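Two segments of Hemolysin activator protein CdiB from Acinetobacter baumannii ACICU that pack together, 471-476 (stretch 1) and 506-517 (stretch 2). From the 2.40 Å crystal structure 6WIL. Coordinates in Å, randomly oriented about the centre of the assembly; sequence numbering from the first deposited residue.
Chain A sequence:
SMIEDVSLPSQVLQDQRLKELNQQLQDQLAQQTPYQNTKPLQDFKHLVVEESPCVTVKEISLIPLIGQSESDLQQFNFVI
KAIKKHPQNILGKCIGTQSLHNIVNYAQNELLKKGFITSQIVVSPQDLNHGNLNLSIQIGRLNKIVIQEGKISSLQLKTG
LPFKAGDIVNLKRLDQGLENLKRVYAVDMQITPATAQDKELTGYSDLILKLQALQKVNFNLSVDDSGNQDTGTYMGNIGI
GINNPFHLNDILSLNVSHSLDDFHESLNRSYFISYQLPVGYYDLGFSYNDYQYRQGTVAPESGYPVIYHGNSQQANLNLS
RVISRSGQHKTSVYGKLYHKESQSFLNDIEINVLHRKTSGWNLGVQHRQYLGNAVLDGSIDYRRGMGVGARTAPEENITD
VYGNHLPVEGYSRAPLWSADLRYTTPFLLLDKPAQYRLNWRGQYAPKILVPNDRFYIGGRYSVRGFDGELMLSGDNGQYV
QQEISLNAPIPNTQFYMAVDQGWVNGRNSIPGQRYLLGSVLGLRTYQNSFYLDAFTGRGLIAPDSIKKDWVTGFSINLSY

Stretch 1 471-476: MLSGDN
Stretch 2, residues 506-517: GRNSIPGQRYLL

Two pairs of oxygens face each other across this contact at hydrogen-bonding distance with no hydrogen bond between them. Asp475 OD1 lies 2.7 Å from Asn508 OD1, and Ser473 O lies 3.0 Å from Asn508 O; as modelled, both pairs set acceptor against acceptor, so proximity here is not evidence of attraction. Asn508 OD1 is hydrogen-bonded elsewhere in the structure, as is Asp475 OD2. Asn508 has phi/psi 63/21, a left-handed backbone, with chi1 m (-52°) and chi2 164°; Asp475 is at -64/-36 with chi1 -89° and chi2 12°. Both direct CA-to-CB toward the other stretch.

One hydrogen bond spans the stretches: Asp475 N donates to Arg507 O at 3.0 Å with an N-H...O angle of 165°, close to linear. The chains run antiparallel in register, CA to CA, with Gly474 4.8 Å from Ser509, Asp475 5.7 Å from Arg507 and Asn476 5.6 Å from Gly506. Gly474, extended at -151/166, brings its CA within 3.8 Å of Arg507 O. At Gly506 (87/-163), a CB would be jammed against the carbonyl O of the preceding residue, so the backbone itself calls for glycine. Arg507 is modelled only to CB.

At the other end, buried Leu472 (-81/151, chi1 m, chi2 t) points toward stretch 2. Its CD1 approaches Leu516 CG at 3.5 Å, an apolar contact, while also lying 3.3 Å from Gln513 O and 3.8 Å from Tyr515 O. Leu516 is extended at -134/141 (chi1 m, chi2 t), within strand 515-517.

Between these regions, stretch 2 leaves the interface through a type II turn, Ile510 to Gln513, with Pro511 at -60/158 and Gly512 at 81/-14. Gln513 N to Ile510 O closes it through a weak 3.3 Å hydrogen bond.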

# COMPACT_ATOMS: atom_id res chain seq x y z
N MSE A 471 -16.17 -24.15 -0.22
CA MSE A 471 -15.89 -22.93 -0.98
C MSE A 471 -16.07 -23.18 -2.47
O MSE A 471 -15.78 -24.27 -2.96
CB MSE A 471 -14.48 -22.42 -0.69
CG MSE A 471 -14.27 -22.04 0.77
SE MSE A 471 -12.42 -21.53 1.14
CE MSE A 471 -12.50 -19.64 0.63
N LEU A 472 -16.58 -22.17 -3.17
CA LEU A 472 -16.59 -22.19 -4.63
C LEU A 472 -15.22 -21.75 -5.13
O LEU A 472 -14.51 -20.99 -4.46
CB LEU A 472 -17.68 -21.26 -5.17
CG LEU A 472 -19.07 -21.44 -4.55
CD1 LEU A 472 -20.02 -20.38 -5.05
CD2 LEU A 472 -19.63 -22.84 -4.83
N SER A 473 -14.83 -22.25 -6.30
CA SER A 473 -13.50 -21.97 -6.84
C SER A 473 -13.56 -21.99 -8.36
O SER A 473 -14.35 -22.73 -8.96
CB SER A 473 -12.45 -22.95 -6.33
OG SER A 473 -12.40 -24.13 -7.13
N GLY A 474 -12.73 -21.15 -8.97
CA GLY A 474 -12.50 -21.17 -10.40
C GLY A 474 -11.11 -20.67 -10.69
O GLY A 474 -10.44 -20.12 -9.81
N ASP A 475 -10.66 -20.90 -11.92
CA ASP A 475 -9.38 -20.34 -12.37
C ASP A 475 -9.43 -18.82 -12.39
O ASP A 475 -8.44 -18.15 -12.08
CB ASP A 475 -9.03 -20.89 -13.75
CG ASP A 475 -8.24 -22.18 -13.67
OD1 ASP A 475 -8.16 -22.77 -12.57
OD2 ASP A 475 -7.66 -22.58 -14.70
N ASN A 476 -10.58 -18.26 -12.76
CA ASN A 476 -10.82 -16.83 -12.68
C ASN A 476 -11.81 -16.55 -11.56
O ASN A 476 -12.64 -17.40 -11.22
CB ASN A 476 -11.36 -16.29 -14.01
CG ASN A 476 -10.59 -16.80 -15.20
OD1 ASN A 476 -9.38 -17.02 -15.13
ND2 ASN A 476 -11.29 -17.01 -16.31
N GLY A 506 -14.62 -19.61 -15.56
CA GLY A 506 -13.51 -20.21 -16.26
C GLY A 506 -13.45 -21.70 -16.00
O GLY A 506 -14.41 -22.33 -15.54
N ARG A 507 -12.29 -22.28 -16.31
CA ARG A 507 -12.10 -23.69 -16.02
C ARG A 507 -12.11 -23.92 -14.51
O ARG A 507 -11.96 -22.99 -13.71
CB ARG A 507 -10.79 -24.18 -16.62
N ASN A 508 -12.29 -25.19 -14.14
CA ASN A 508 -12.41 -25.64 -12.75
C ASN A 508 -13.63 -25.05 -12.05
O ASN A 508 -13.67 -24.99 -10.82
CB ASN A 508 -11.14 -25.33 -11.94
CG ASN A 508 -9.87 -25.83 -12.60
OD1 ASN A 508 -8.76 -25.42 -12.24
ND2 ASN A 508 -10.01 -26.73 -13.57
N SER A 509 -14.62 -24.61 -12.82
CA SER A 509 -15.87 -24.09 -12.29
C SER A 509 -17.02 -24.69 -13.09
O SER A 509 -16.87 -25.01 -14.27
CB SER A 509 -15.93 -22.56 -12.35
OG SER A 509 -17.26 -22.09 -12.22
N ILE A 510 -18.17 -24.84 -12.43
CA ILE A 510 -19.36 -25.43 -13.04
C ILE A 510 -20.48 -24.40 -12.94
O ILE A 510 -20.69 -23.84 -11.86
CB ILE A 510 -19.78 -26.75 -12.36
CG1 ILE A 510 -18.55 -27.62 -12.08
CG2 ILE A 510 -20.75 -27.51 -13.24
CD1 ILE A 510 -18.09 -27.60 -10.63
N PRO A 511 -21.21 -24.12 -14.02
CA PRO A 511 -22.25 -23.09 -13.97
C PRO A 511 -23.33 -23.41 -12.95
O PRO A 511 -23.55 -24.56 -12.56
CB PRO A 511 -22.82 -23.09 -15.40
CG PRO A 511 -21.72 -23.62 -16.24
CD PRO A 511 -21.01 -24.63 -15.39
N GLY A 512 -24.03 -22.36 -12.52
CA GLY A 512 -25.00 -22.46 -11.46
C GLY A 512 -24.42 -22.44 -10.06
O GLY A 512 -25.17 -22.27 -9.09
N GLN A 513 -23.10 -22.62 -9.92
CA GLN A 513 -22.41 -22.56 -8.64
C GLN A 513 -21.35 -21.48 -8.62
O GLN A 513 -20.27 -21.67 -8.05
CB GLN A 513 -21.80 -23.92 -8.30
CG GLN A 513 -22.78 -25.07 -8.34
CD GLN A 513 -22.49 -26.12 -7.29
OE1 GLN A 513 -21.41 -26.14 -6.71
NE2 GLN A 513 -23.46 -26.98 -7.02
N ARG A 514 -21.63 -20.34 -9.24
CA ARG A 514 -20.61 -19.34 -9.51
C ARG A 514 -20.78 -18.07 -8.69
O ARG A 514 -20.04 -17.11 -8.93
CB ARG A 514 -20.62 -19.00 -11.00
CG ARG A 514 -20.82 -20.20 -11.92
CD ARG A 514 -20.79 -19.78 -13.39
NE ARG A 514 -21.83 -18.80 -13.69
CZ ARG A 514 -22.08 -18.32 -14.91
NH1 ARG A 514 -23.04 -17.43 -15.09
NH2 ARG A 514 -21.36 -18.74 -15.95
N TYR A 515 -21.72 -18.03 -7.75
CA TYR A 515 -22.05 -16.78 -7.09
C TYR A 515 -22.34 -17.00 -5.61
O TYR A 515 -22.99 -17.98 -5.23
CB TYR A 515 -23.25 -16.11 -7.75
CG TYR A 515 -23.58 -14.75 -7.17
CD1 TYR A 515 -22.85 -13.63 -7.54
CD2 TYR A 515 -24.60 -14.59 -6.25
CE1 TYR A 515 -23.14 -12.38 -7.03
CE2 TYR A 515 -24.90 -13.34 -5.72
CZ TYR A 515 -24.16 -12.24 -6.11
OH TYR A 515 -24.44 -11.00 -5.60
N LEU A 516 -21.85 -16.08 -4.78
CA LEU A 516 -22.11 -16.07 -3.35
C LEU A 516 -22.49 -14.66 -2.92
O LEU A 516 -21.93 -13.68 -3.41
CB LEU A 516 -20.90 -16.54 -2.54
CG LEU A 516 -20.60 -18.04 -2.53
CD1 LEU A 516 -19.33 -18.34 -1.75
CD2 LEU A 516 -21.78 -18.82 -1.97
N LEU A 517 -23.45 -14.57 -2.01
CA LEU A 517 -23.86 -13.30 -1.42
C LEU A 517 -24.07 -13.52 0.07
O LEU A 517 -24.96 -14.28 0.47
CB LEU A 517 -25.14 -12.77 -2.07
CG LEU A 517 -25.74 -11.51 -1.42
CD1 LEU A 517 -24.94 -10.27 -1.77
CD2 LEU A 517 -27.20 -11.34 -1.79